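Local coordinates for putative alpha-N-acetylgalactosaminidase (Bacillus halodurans C-125, PDB 3CC1), which probably hydrolyses alpha-linked N-acetylgalactosamine from the ends of glycan chains, as a glycosidase related to the alpha-galactosidases, at residues S248-M253 and L302-L307; A188-D193 and W237-D242; T27-L32 and E320-D325; L10-G15 and G267-C272. All blocks are in the same frame, centred on the assembly; numbering follows the deposited sequence.

In the fold
Contacts 1, 2 and 4 meet or approach one another in the barrel domain, whereas contact 3 stands apart, touching none of the others and lying about 31 Å between centres from contact 2. Contact 1 pairs two outer helices; L249 at its start packs on D241 and D242 of contact 2, and CE of M253 lies 3.8 Å from O of C272, in contact 4. Contacts 3 and 4 do not touch, their nearest atoms being about 6 Å apart. Contact 2 faces a second subunit and holds a sulfate. In contact 4, L10-G15 is held by Q342 of helix 335-343, the helix whose G336 lines the pocket of a bound polyethylene glycol fragment.

Contact 1: S248-M253 and L302-L307; sequences SLLYQM and LTMMNL
L250 sets both methyls of its fork over the root of M304, CD1 lying 3.9 Å and CD2 4.0 Å from CB of that selenomethionine. The two residues belong to successive outer helices of the TIM-barrel domain, 247-262 and 298-310, which run nearly side by side: over these segments the axes cross at 29° and come within 10.9 Å. L250 reaches M304 because its CG stands opposite the backbone N (chi1 -177°), carrying the fork straight across the gap, where the two side chains meet at about a right angle. T303 closes one flank with its methyl, while its hydroxyl is taken up by O of H422. With only an alanine at L250, a gap would probably open beside M304 and the T303 methyl would lose its leucine neighbour. L307 extends the seam a turn further on, among F254, C257 and F373. No hydrogen bond crosses between the segments, and at this end the closest side-chain approach is CG of M253 to CD2 of L307, 4.4 Å.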
loop_
_atom_site.group_PDB
_atom_site.type_symbol
_atom_site.label_atom_id
_atom_site.label_comp_id
_atom_site.label_asym_id
_atom_site.label_seq_id
_atom_site.Cartn_x
_atom_site.Cartn_y
_atom_site.Cartn_z
ATOM N N SER A 248 -12.003 -12.171 -0.424
ATOM C CA SER A 248 -10.817 -11.433 -0.059
ATOM C C SER A 248 -9.563 -12.045 -0.696
ATOM O O SER A 248 -8.648 -11.325 -1.121
ATOM C CB SER A 248 -10.636 -11.344 1.467
ATOM O OG SER A 248 -10.314 -12.636 1.955
ATOM N N LEU A 249 -9.541 -13.362 -0.830
ATOM C CA LEU A 249 -8.414 -14.027 -1.509
ATOM C C LEU A 249 -8.441 -13.818 -3.028
ATOM O O LEU A 249 -7.393 -13.666 -3.682
ATOM C CB LEU A 249 -8.409 -15.507 -1.165
ATOM C CG LEU A 249 -8.311 -15.821 0.350
ATOM C CD1 LEU A 249 -8.588 -17.305 0.548
ATOM C CD2 LEU A 249 -6.936 -15.430 0.825
ATOM N N LEU A 250 -9.631 -13.872 -3.615
ATOM C CA LEU A 250 -9.735 -13.646 -5.078
ATOM C C LEU A 250 -9.331 -12.210 -5.413
ATOM O O LEU A 250 -8.506 -11.953 -6.314
ATOM C CB LEU A 250 -11.155 -13.981 -5.574
ATOM C CG LEU A 250 -11.445 -13.881 -7.058
ATOM C CD1 LEU A 250 -10.356 -14.513 -7.967
ATOM C CD2 LEU A 250 -12.875 -14.478 -7.353
ATOM N N TYR A 251 -9.870 -11.267 -4.658
ATOM C CA TYR A 251 -9.504 -9.871 -4.818
ATOM C C TYR A 251 -7.984 -9.712 -4.771
ATOM O O TYR A 251 -7.407 -9.060 -5.626
ATOM C CB TYR A 251 -10.097 -8.996 -3.721
ATOM C CG TYR A 251 -9.712 -7.553 -3.827
ATOM C CD1 TYR A 251 -10.451 -6.690 -4.594
ATOM C CD2 TYR A 251 -8.629 -7.047 -3.140
ATOM C CE1 TYR A 251 -10.119 -5.357 -4.701
ATOM C CE2 TYR A 251 -8.293 -5.723 -3.210
ATOM C CZ TYR A 251 -9.040 -4.867 -4.009
ATOM O OH TYR A 251 -8.746 -3.516 -4.140
ATOM N N GLN A 252 -7.347 -10.285 -3.762
ATOM C CA GLN A 252 -5.893 -10.109 -3.611
ATOM C C GLN A 252 -5.093 -10.757 -4.710
ATOM O O GLN A 252 -4.016 -10.271 -5.067
ATOM C CB GLN A 252 -5.394 -10.604 -2.262
ATOM C CG GLN A 252 -5.940 -9.850 -1.061
ATOM C CD GLN A 252 -5.511 -10.523 0.223
ATOM O OE1 GLN A 252 -4.375 -10.372 0.643
ATOM N NE2 GLN A 252 -6.406 -11.278 0.839
HETATM N N MSE A 253 -5.637 -11.828 -5.287
HETATM C CA MSE A 253 -4.952 -12.554 -6.378
HETATM C C MSE A 253 -4.682 -11.634 -7.558
HETATM O O MSE A 253 -3.674 -11.787 -8.231
HETATM C CB MSE A 253 -5.704 -13.842 -6.789
HETATM C CG MSE A 253 -4.807 -14.891 -7.519
HETATM SE SE MSE A 253 -3.293 -15.465 -6.460
HETATM C CE MSE A 253 -4.223 -15.918 -4.913
ATOM N N LEU A 302 -16.978 -16.873 -12.357
ATOM C CA LEU A 302 -16.550 -16.465 -13.713
ATOM C C LEU A 302 -15.360 -15.515 -13.674
ATOM O O LEU A 302 -14.475 -15.613 -14.480
ATOM C CB LEU A 302 -17.682 -15.791 -14.474
ATOM C CG LEU A 302 -18.859 -16.699 -14.814
ATOM C CD1 LEU A 302 -20.010 -15.865 -15.331
ATOM C CD2 LEU A 302 -18.503 -17.746 -15.831
ATOM N N THR A 303 -15.349 -14.633 -12.681
ATOM C CA THR A 303 -14.233 -13.719 -12.465
ATOM C C THR A 303 -12.925 -14.474 -12.224
ATOM O O THR A 303 -11.898 -14.175 -12.848
ATOM C CB THR A 303 -14.544 -12.675 -11.345
ATOM O OG1 THR A 303 -15.481 -11.710 -11.872
ATOM C CG2 THR A 303 -13.277 -11.979 -10.861
HETATM N N MSE A 304 -12.992 -15.493 -11.385
HETATM C CA MSE A 304 -11.859 -16.337 -11.132
HETATM C C MSE A 304 -11.427 -17.074 -12.397
HETATM O O MSE A 304 -10.264 -17.080 -12.735
HETATM C CB MSE A 304 -12.165 -17.351 -10.007
HETATM C CG MSE A 304 -11.016 -18.352 -9.815
HETATM SE SE MSE A 304 -11.653 -19.857 -8.803
HETATM C CE MSE A 304 -12.837 -20.557 -10.151
HETATM N N MSE A 305 -12.378 -17.690 -13.090
HETATM C CA MSE A 305 -12.056 -18.424 -14.298
HETATM C C MSE A 305 -11.398 -17.513 -15.335
HETATM O O MSE A 305 -10.455 -17.913 -16.029
HETATM C CB MSE A 305 -13.295 -19.086 -14.905
HETATM C CG MSE A 305 -13.888 -20.217 -14.085
HETATM SE SE MSE A 305 -12.673 -21.731 -13.900
HETATM C CE MSE A 305 -12.605 -22.323 -15.749
ATOM N N ASN A 306 -11.854 -16.265 -15.405
ATOM C CA ASN A 306 -11.363 -15.328 -16.423
ATOM C C ASN A 306 -9.884 -14.986 -16.197
ATOM O O ASN A 306 -9.094 -14.957 -17.123
ATOM C CB ASN A 306 -12.221 -14.052 -16.466
ATOM C CG ASN A 306 -13.571 -14.268 -17.161
ATOM O OD1 ASN A 306 -13.710 -15.143 -18.031
ATOM N ND2 ASN A 306 -14.560 -13.474 -16.788
ATOM N N LEU A 307 -9.522 -14.715 -14.957
ATOM C CA LEU A 307 -8.149 -14.354 -14.617
ATOM C C LEU A 307 -7.208 -15.555 -14.778
ATOM O O LEU A 307 -6.091 -15.436 -15.339
ATOM C CB LEU A 307 -8.072 -13.779 -13.169
ATOM C CG LEU A 307 -6.646 -13.548 -12.661
ATOM C CD1 LEU A 307 -5.956 -12.514 -13.561
ATOM C CD2 LEU A 307 -6.579 -13.121 -11.146
#

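Contact 2: A188-D193 and W237-D242; sequences ASRLYD and WRITDD. With SO4 (sulfate ion), chain E.
A type I turn from A188 to L191 places S189 and R190 opposite I239 and T240, the CA atoms of S189 and T240 being 8.0 Å apart. R190 spans the interval. Bent at chi2 (-54°), its chain lays the guanidinium flat over I239, whose CD1 sits 3.5 Å from CZ, above the middle of the group. In the guanidinium plane, NH1 donates to O of S189 and, almost straight (168°), to O2 of a sulfate ion at 3.0 Å; NH2 adds a weak bond to O4. The same O2 also takes OG1 of T240, O4 takes N of I239, and O1 takes N of T240 (2.8 Å). D193 steadies the turn, accepting from OG of S189 at OD2 and from N of R190 at OD1. D242 pairs with R190 of a second subunit, and R238 with that subunit's D193. N of that same R190 also bonds the sulfate, which probably came from the crystallisation liquor. Arginine, backbone N-H groups and a hydroxyl thus form an anion-binding site at a subunit interface.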
loop_
_atom_site.group_PDB
_atom_site.type_symbol
_atom_site.label_atom_id
_atom_site.label_comp_id
_atom_site.label_asym_id
_atom_site.label_seq_id
_atom_site.Cartn_x
_atom_site.Cartn_y
_atom_site.Cartn_z
ATOM N N ALA A 188 10.458 -20.840 0.075
ATOM C CA ALA A 188 10.842 -20.434 1.439
ATOM C C ALA A 188 9.563 -20.177 2.259
ATOM O O ALA A 188 8.742 -19.349 1.894
ATOM C CB ALA A 188 11.725 -19.188 1.400
ATOM N N SER A 189 9.394 -20.910 3.356
ATOM C CA SER A 189 8.177 -20.771 4.202
ATOM C C SER A 189 8.110 -19.399 4.876
ATOM O O SER A 189 7.022 -18.912 5.255
ATOM C CB SER A 189 8.131 -21.869 5.273
ATOM O OG SER A 189 9.191 -21.746 6.224
ATOM N N ARG A 190 9.301 -18.807 5.043
ATOM C CA ARG A 190 9.484 -17.546 5.793
ATOM C C ARG A 190 10.328 -16.601 4.937
ATOM O O ARG A 190 11.084 -15.775 5.459
ATOM C CB ARG A 190 10.183 -17.781 7.146
ATOM C CG ARG A 190 9.391 -18.631 8.131
ATOM C CD ARG A 190 8.023 -18.044 8.314
ATOM N NE ARG A 190 7.193 -18.750 9.293
ATOM C CZ ARG A 190 6.099 -19.439 8.982
ATOM N NH1 ARG A 190 5.696 -19.534 7.722
ATOM N NH2 ARG A 190 5.382 -20.015 9.930
ATOM N N LEU A 191 10.239 -16.817 3.623
ATOM C CA LEU A 191 10.833 -15.947 2.583
ATOM C C LEU A 191 12.367 -16.141 2.439
ATOM O O LEU A 191 12.864 -16.278 1.331
ATOM C CB LEU A 191 10.432 -14.469 2.809
ATOM C CG LEU A 191 8.937 -14.138 2.608
ATOM N N TYR A 192 13.086 -16.204 3.564
ATOM C CA TYR A 192 14.556 -16.287 3.555
ATOM C C TYR A 192 15.042 -17.737 3.424
ATOM O O TYR A 192 16.107 -17.997 2.877
ATOM C CB TYR A 192 15.162 -15.658 4.830
ATOM C CG TYR A 192 14.774 -16.343 6.147
ATOM C CD1 TYR A 192 15.436 -17.501 6.597
ATOM C CD2 TYR A 192 13.749 -15.819 6.947
ATOM C CE1 TYR A 192 15.064 -18.131 7.801
ATOM C CE2 TYR A 192 13.378 -16.430 8.148
ATOM C CZ TYR A 192 14.038 -17.581 8.570
ATOM O OH TYR A 192 13.647 -18.159 9.759
ATOM N N ASP A 193 14.251 -18.671 3.947
ATOM C CA ASP A 193 14.643 -20.092 4.013
ATOM C C ASP A 193 14.392 -20.814 2.670
ATOM O O ASP A 193 13.502 -21.668 2.564
ATOM C CB ASP A 193 13.920 -20.813 5.171
ATOM C CG ASP A 193 12.380 -20.710 5.080
ATOM O OD1 ASP A 193 11.873 -19.644 4.645
ATOM O OD2 ASP A 193 11.693 -21.700 5.468
ATOM N N TRP A 237 -1.825 -14.956 12.080
ATOM C CA TRP A 237 -1.035 -16.131 12.496
ATOM C C TRP A 237 -0.835 -17.112 11.357
ATOM O O TRP A 237 0.108 -17.908 11.346
ATOM C CB TRP A 237 -1.604 -16.790 13.749
ATOM C CG TRP A 237 -1.097 -16.073 14.951
ATOM C CD1 TRP A 237 -1.746 -15.094 15.676
ATOM C CD2 TRP A 237 0.197 -16.205 15.518
ATOM N NE1 TRP A 237 -0.923 -14.640 16.681
ATOM C CE2 TRP A 237 0.270 -15.314 16.611
ATOM C CE3 TRP A 237 1.298 -17.009 15.232
ATOM C CZ2 TRP A 237 1.387 -15.208 17.396
ATOM C CZ3 TRP A 237 2.407 -16.915 16.029
ATOM C CH2 TRP A 237 2.455 -15.993 17.083
ATOM N N ARG A 238 -1.717 -17.025 10.372
ATOM C CA ARG A 238 -1.541 -17.773 9.158
ATOM C C ARG A 238 -0.768 -16.883 8.163
ATOM O O ARG A 238 -1.295 -15.895 7.649
ATOM C CB ARG A 238 -2.888 -18.204 8.574
ATOM C CG ARG A 238 -2.779 -18.713 7.131
ATOM C CD ARG A 238 -4.158 -19.099 6.612
ATOM N NE ARG A 238 -4.624 -20.327 7.249
ATOM C CZ ARG A 238 -5.877 -20.776 7.187
ATOM N NH1 ARG A 238 -6.780 -20.097 6.514
ATOM N NH2 ARG A 238 -6.237 -21.899 7.785
ATOM N N ILE A 239 0.508 -17.196 7.995
ATOM C CA ILE A 239 1.411 -16.417 7.084
ATOM C C ILE A 239 1.107 -16.781 5.629
ATOM O O ILE A 239 1.180 -15.928 4.759
ATOM C CB ILE A 239 2.901 -16.647 7.451
ATOM C CG1 ILE A 239 3.196 -15.890 8.766
ATOM C CG2 ILE A 239 3.868 -16.243 6.329
ATOM C CD1 ILE A 239 4.402 -16.427 9.495
ATOM N N THR A 240 0.742 -18.050 5.398
ATOM C CA THR A 240 0.523 -18.601 4.051
ATOM C C THR A 240 -0.943 -18.900 3.808
ATOM O O THR A 240 -1.507 -19.811 4.399
ATOM C CB THR A 240 1.337 -19.874 3.835
ATOM O OG1 THR A 240 2.652 -19.663 4.363
ATOM C CG2 THR A 240 1.410 -20.267 2.352
ATOM N N ASP A 241 -1.524 -18.118 2.901
ATOM C CA ASP A 241 -2.934 -18.225 2.503
ATOM C C ASP A 241 -3.060 -18.968 1.172
ATOM O O ASP A 241 -2.732 -18.441 0.116
ATOM C CB ASP A 241 -3.550 -16.853 2.275
ATOM C CG ASP A 241 -3.656 -16.028 3.547
ATOM O OD1 ASP A 241 -3.958 -16.612 4.589
ATOM O OD2 ASP A 241 -3.417 -14.800 3.496
ATOM N N ASP A 242 -3.486 -20.210 1.262
ATOM C CA ASP A 242 -3.927 -20.942 0.111
ATOM C C ASP A 242 -5.247 -20.375 -0.400
ATOM O O ASP A 242 -6.096 -19.870 0.369
ATOM C CB ASP A 242 -4.065 -22.419 0.436
ATOM C CG ASP A 242 -2.705 -23.104 0.548
ATOM O OD1 ASP A 242 -1.910 -23.039 -0.435
ATOM O OD2 ASP A 242 -2.441 -23.681 1.614
HETATM S S SO4 E . 1.934 -20.581 8.065
HETATM O O1 SO4 E . 0.763 -20.090 7.300
HETATM O O2 SO4 E . 3.052 -20.726 7.117
HETATM O O3 SO4 E . 1.687 -21.871 8.748
HETATM O O4 SO4 E . 2.276 -19.595 9.081
#

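Contact 3: T27-L32 and E320-D325; sequences TEEEVL and ELRDND
R322 starts with its CB directed at helix 28-41. CG stands opposite the carbonyl carbon, and the chain bends about the CG-CD bond (chi3 -61°), turning the guanidinium side-on to E320. NE donates to OE2 of E320 at 2.8 Å and NH2 to OE1 of E320 at 2.9 Å, both arriving from above the carboxylate plane; N of R322 takes the anti lone pair of the same OE2. NH1 meets the syn side of OE2 of E29 at 2.9 Å (154°), the salt bridge that joins the segments, while NH2 reaches OE1 of E29 through a water and passes 3.8 Å from CA of E30. E30 forms a capping box with T27, its OE1 accepting from N of T27, and pairs with R283. Were E30 cut back to an alanine, N of T27 would probably lose its acceptor and R283 a charge partner. OE1 of E320 also bonds Y22 and N34, and the guanidinium's charge probably offsets the two carboxylates gathered at it, which would otherwise repel.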
loop_
_atom_site.group_PDB
_atom_site.type_symbol
_atom_site.label_atom_id
_atom_site.label_comp_id
_atom_site.label_asym_id
_atom_site.label_seq_id
_atom_site.Cartn_x
_atom_site.Cartn_y
_atom_site.Cartn_z
ATOM N N THR A 27 -9.851 -41.056 -0.329
ATOM C CA THR A 27 -9.777 -42.508 -0.501
ATOM C C THR A 27 -9.710 -42.883 -1.954
ATOM O O THR A 27 -10.030 -42.101 -2.862
ATOM C CB THR A 27 -11.004 -43.205 0.085
ATOM O OG1 THR A 27 -12.121 -42.916 -0.745
ATOM C CG2 THR A 27 -11.276 -42.796 1.518
ATOM N N GLU A 28 -9.326 -44.127 -2.187
ATOM C CA GLU A 28 -9.178 -44.661 -3.540
ATOM C C GLU A 28 -10.508 -44.646 -4.320
ATOM O O GLU A 28 -10.551 -44.350 -5.503
ATOM C CB GLU A 28 -8.644 -46.080 -3.390
ATOM C CG GLU A 28 -8.804 -47.024 -4.463
ATOM C CD GLU A 28 -8.233 -48.393 -4.022
ATOM O OE1 GLU A 28 -7.107 -48.416 -3.489
ATOM O OE2 GLU A 28 -8.935 -49.429 -4.157
ATOM N N GLU A 29 -11.596 -44.957 -3.633
ATOM C CA GLU A 29 -12.930 -44.904 -4.234
ATOM C C GLU A 29 -13.299 -43.484 -4.662
ATOM O O GLU A 29 -13.881 -43.286 -5.742
ATOM C CB GLU A 29 -13.974 -45.463 -3.272
ATOM C CG GLU A 29 -15.413 -45.463 -3.803
ATOM C CD GLU A 29 -16.109 -44.116 -3.617
ATOM O OE1 GLU A 29 -15.794 -43.400 -2.618
ATOM O OE2 GLU A 29 -16.999 -43.792 -4.450
ATOM N N GLU A 30 -12.914 -42.495 -3.849
ATOM C CA GLU A 30 -13.174 -41.094 -4.160
ATOM C C GLU A 30 -12.340 -40.665 -5.362
ATOM O O GLU A 30 -12.851 -39.992 -6.271
ATOM C CB GLU A 30 -12.961 -40.180 -2.952
ATOM C CG GLU A 30 -14.042 -40.337 -1.919
ATOM C CD GLU A 30 -13.627 -39.925 -0.510
ATOM O OE1 GLU A 30 -12.437 -39.709 -0.258
ATOM O OE2 GLU A 30 -14.524 -39.814 0.361
ATOM N N VAL A 31 -11.066 -41.064 -5.397
ATOM C CA VAL A 31 -10.210 -40.761 -6.560
ATOM C C VAL A 31 -10.764 -41.376 -7.861
ATOM O O VAL A 31 -10.852 -40.697 -8.885
ATOM C CB VAL A 31 -8.762 -41.243 -6.327
ATOM C CG1 VAL A 31 -7.906 -41.061 -7.591
ATOM C CG2 VAL A 31 -8.168 -40.531 -5.104
ATOM N N LEU A 32 -11.138 -42.651 -7.819
ATOM C CA LEU A 32 -11.698 -43.332 -9.003
ATOM C C LEU A 32 -13.052 -42.742 -9.459
ATOM O O LEU A 32 -13.302 -42.642 -10.669
ATOM C CB LEU A 32 -11.837 -44.839 -8.769
ATOM C CG LEU A 32 -10.462 -45.545 -8.803
ATOM C CD1 LEU A 32 -10.538 -47.034 -8.444
ATOM C CD2 LEU A 32 -9.834 -45.355 -10.240
ATOM N N GLU A 320 -15.805 -32.048 -5.532
ATOM C CA GLU A 320 -16.236 -33.405 -5.786
ATOM C C GLU A 320 -17.063 -33.370 -7.067
ATOM O O GLU A 320 -18.244 -33.039 -7.041
ATOM C CB GLU A 320 -17.055 -33.957 -4.610
ATOM C CG GLU A 320 -17.791 -35.303 -4.880
ATOM C CD GLU A 320 -16.908 -36.386 -5.526
ATOM O OE1 GLU A 320 -16.012 -36.943 -4.846
ATOM O OE2 GLU A 320 -17.154 -36.692 -6.715
ATOM N N LEU A 321 -16.408 -33.754 -8.154
ATOM C CA LEU A 321 -16.980 -33.662 -9.501
ATOM C C LEU A 321 -18.344 -34.330 -9.635
ATOM O O LEU A 321 -19.218 -33.847 -10.395
ATOM C CB LEU A 321 -16.014 -34.244 -10.544
ATOM C CG LEU A 321 -14.800 -33.387 -10.930
ATOM C CD1 LEU A 321 -13.799 -34.236 -11.699
ATOM C CD2 LEU A 321 -15.210 -32.150 -11.733
ATOM N N ARG A 322 -18.529 -35.440 -8.922
ATOM C CA ARG A 322 -19.716 -36.257 -9.083
ATOM C C ARG A 322 -20.945 -35.514 -8.614
ATOM O O ARG A 322 -22.060 -35.843 -9.013
ATOM C CB ARG A 322 -19.618 -37.608 -8.360
ATOM C CG ARG A 322 -18.807 -38.640 -9.113
ATOM C CD ARG A 322 -18.437 -39.804 -8.241
ATOM N NE ARG A 322 -17.606 -39.408 -7.102
ATOM C CZ ARG A 322 -17.332 -40.203 -6.077
ATOM N NH1 ARG A 322 -17.738 -41.449 -6.079
ATOM N NH2 ARG A 322 -16.585 -39.786 -5.070
ATOM N N ASP A 323 -20.737 -34.479 -7.809
ATOM C CA ASP A 323 -21.861 -33.702 -7.287
ATOM C C ASP A 323 -22.121 -32.423 -8.076
ATOM O O ASP A 323 -22.886 -31.569 -7.644
ATOM C CB ASP A 323 -21.621 -33.349 -5.825
ATOM C CG ASP A 323 -21.669 -34.557 -4.932
ATOM O OD1 ASP A 323 -22.316 -35.532 -5.336
ATOM O OD2 ASP A 323 -21.067 -34.529 -3.843
ATOM N N ASN A 324 -21.469 -32.274 -9.220
ATOM C CA ASN A 324 -21.621 -31.063 -10.036
ATOM C C ASN A 324 -23.091 -30.822 -10.416
ATOM O O ASN A 324 -23.858 -31.762 -10.598
ATOM C CB ASN A 324 -20.851 -31.163 -11.353
ATOM C CG ASN A 324 -19.390 -30.805 -11.223
ATOM O OD1 ASN A 324 -18.934 -30.337 -10.168
ATOM N ND2 ASN A 324 -18.647 -30.986 -12.322
ATOM N N ASP A 325 -23.466 -29.565 -10.552
ATOM C CA ASP A 325 -24.736 -29.225 -11.207
ATOM C C ASP A 325 -24.452 -28.781 -12.616
ATOM O O ASP A 325 -23.305 -28.755 -13.046
ATOM C CB ASP A 325 -25.514 -28.136 -10.463
ATOM C CG ASP A 325 -24.683 -26.879 -10.172
ATOM O OD1 ASP A 325 -23.501 -26.767 -10.596
ATOM O OD2 ASP A 325 -25.243 -25.982 -9.521
HETATM O O HOH W 1 -17.434 -41.271 -2.645
#

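Contact 4: L10-G15 and G267-C272; sequences LTPPMG and GHWPDC
CG of W269 lies beside the backbone N, on the far side from the carbonyl carbon (chi1 -45°), and with chi2 at 112° the indole stands up from its loop and turns one face to P12. P12 and its neighbour P13 both have extended, polyproline-like backbones (phi near -60°), and both rings lie against the tryptophan. The result is a CH-pi contact almost along the ring normal: CG of P12 sits 3.7 Å from the centroid of the six-membered ring of W269, 2° off that normal. CD of P12 lies beside it, 3.6 Å from both CZ2 and CH2 of W269, and the proline and the indole cross at about a right angle. P13 comes in obliquely at the pyrrole end, CD reaching to 3.9 Å from NE1 of W269. P12 and P13 lead into strand 14-17, the first of the TIM barrel, so W269 packs at the N-terminal end of the strand; in such barrels the catalytic residues usually lie at the opposite, C-terminal ends. Just ahead of the strand, the backbone of P13 already bonds to that of L315. Q342 clasps the chain here, taking OG1 of T11 and giving its NE2 to O of P12, while N341 touches P12 from helix 335-343. At the edge of the indole, in the ring plane, O of L10 lies 3.5 Å from CZ2 of W269.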
loop_
_atom_site.group_PDB
_atom_site.type_symbol
_atom_site.label_atom_id
_atom_site.label_comp_id
_atom_site.label_asym_id
_atom_site.label_seq_id
_atom_site.Cartn_x
_atom_site.Cartn_y
_atom_site.Cartn_z
ATOM N N LEU A 10 4.469 -28.607 -23.449
ATOM C CA LEU A 10 3.195 -28.857 -22.751
ATOM C C LEU A 10 2.476 -27.567 -22.440
ATOM O O LEU A 10 3.094 -26.524 -22.349
ATOM C CB LEU A 10 3.412 -29.636 -21.465
ATOM C CG LEU A 10 4.130 -30.991 -21.691
ATOM C CD1 LEU A 10 4.480 -31.654 -20.388
ATOM C CD2 LEU A 10 3.347 -31.962 -22.639
ATOM N N THR A 11 1.162 -27.683 -22.293
ATOM C CA THR A 11 0.302 -26.593 -21.950
ATOM C C THR A 11 -0.033 -26.666 -20.461
ATOM O O THR A 11 0.378 -27.599 -19.770
ATOM C CB THR A 11 -0.973 -26.645 -22.795
ATOM O OG1 THR A 11 -1.692 -27.834 -22.463
ATOM C CG2 THR A 11 -0.631 -26.606 -24.305
ATOM N N PRO A 12 -0.698 -25.643 -19.936
ATOM C CA PRO A 12 -0.926 -25.675 -18.464
ATOM C C PRO A 12 -1.744 -26.901 -18.073
ATOM O O PRO A 12 -2.700 -27.241 -18.761
ATOM C CB PRO A 12 -1.698 -24.393 -18.195
ATOM C CG PRO A 12 -1.298 -23.448 -19.332
ATOM C CD PRO A 12 -0.940 -24.311 -20.525
ATOM N N PRO A 13 -1.347 -27.593 -16.995
ATOM C CA PRO A 13 -2.121 -28.757 -16.546
ATOM C C PRO A 13 -3.575 -28.423 -16.240
ATOM O O PRO A 13 -3.886 -27.387 -15.651
ATOM C CB PRO A 13 -1.378 -29.193 -15.262
ATOM C CG PRO A 13 0.023 -28.714 -15.455
ATOM C CD PRO A 13 -0.114 -27.406 -16.196
HETATM N N MSE A 14 -4.438 -29.319 -16.684
HETATM C CA MSE A 14 -5.849 -29.324 -16.368
HETATM C C MSE A 14 -6.219 -30.652 -15.716
HETATM O O MSE A 14 -5.911 -31.746 -16.239
HETATM C CB MSE A 14 -6.680 -29.143 -17.653
HETATM C CG MSE A 14 -6.498 -27.780 -18.341
HETATM SE SE MSE A 14 -7.445 -27.673 -19.993
HETATM C CE MSE A 14 -9.243 -28.137 -19.380
ATOM N N GLY A 15 -6.882 -30.550 -14.572
ATOM C CA GLY A 15 -7.247 -31.730 -13.832
ATOM C C GLY A 15 -8.045 -31.459 -12.595
ATOM O O GLY A 15 -8.707 -30.445 -12.488
ATOM N N GLY A 267 10.333 -19.053 -15.695
ATOM C CA GLY A 267 9.783 -19.696 -16.896
ATOM C C GLY A 267 8.822 -20.816 -16.554
ATOM O O GLY A 267 8.851 -21.885 -17.163
ATOM N N HIS A 268 7.979 -20.573 -15.561
ATOM C CA HIS A 268 6.905 -21.492 -15.211
ATOM C C HIS A 268 5.584 -20.779 -15.270
ATOM O O HIS A 268 5.534 -19.560 -15.308
ATOM C CB HIS A 268 7.157 -22.109 -13.824
ATOM C CG HIS A 268 8.320 -23.060 -13.809
ATOM N ND1 HIS A 268 9.545 -22.739 -13.257
ATOM C CD2 HIS A 268 8.463 -24.298 -14.341
ATOM C CE1 HIS A 268 10.383 -23.746 -13.435
ATOM N NE2 HIS A 268 9.750 -24.707 -14.088
ATOM N N TRP A 269 4.513 -21.533 -15.329
ATOM C CA TRP A 269 3.167 -20.926 -15.338
ATOM C C TRP A 269 2.966 -20.327 -13.980
ATOM O O TRP A 269 3.490 -20.856 -13.011
ATOM C CB TRP A 269 2.027 -21.952 -15.509
ATOM C CG TRP A 269 2.239 -22.954 -16.534
ATOM C CD1 TRP A 269 2.447 -24.307 -16.359
ATOM C CD2 TRP A 269 2.264 -22.718 -17.903
ATOM N NE1 TRP A 269 2.612 -24.916 -17.575
ATOM C CE2 TRP A 269 2.506 -23.952 -18.541
ATOM C CE3 TRP A 269 2.110 -21.578 -18.673
ATOM C CZ2 TRP A 269 2.586 -24.068 -19.895
ATOM C CZ3 TRP A 269 2.186 -21.709 -20.011
ATOM C CH2 TRP A 269 2.427 -22.931 -20.604
ATOM N N PRO A 270 2.151 -19.270 -13.902
ATOM C CA PRO A 270 1.694 -18.806 -12.601
ATOM C C PRO A 270 0.578 -19.698 -12.061
ATOM O O PRO A 270 -0.477 -19.886 -12.714
ATOM C CB PRO A 270 1.156 -17.405 -12.896
ATOM C CG PRO A 270 0.633 -17.551 -14.362
ATOM C CD PRO A 270 1.568 -18.504 -15.024
ATOM N N ASP A 271 0.793 -20.198 -10.861
ATOM C CA ASP A 271 -0.220 -20.945 -10.178
ATOM C C ASP A 271 -1.059 -20.052 -9.274
ATOM O O ASP A 271 -0.581 -19.599 -8.236
ATOM C CB ASP A 271 0.417 -22.062 -9.357
ATOM C CG ASP A 271 -0.635 -23.041 -8.805
ATOM O OD1 ASP A 271 -1.860 -22.889 -9.116
ATOM O OD2 ASP A 271 -0.239 -23.969 -8.058
ATOM N N CYS A 272 -2.320 -19.850 -9.666
ATOM C CA CYS A 272 -3.229 -18.954 -8.954
ATOM C C CYS A 272 -4.015 -19.663 -7.868
ATOM O O CYS A 272 -4.658 -19.037 -7.031
ATOM C CB CYS A 272 -4.186 -18.273 -9.927
ATOM S SG CYS A 272 -3.305 -17.129 -11.024
#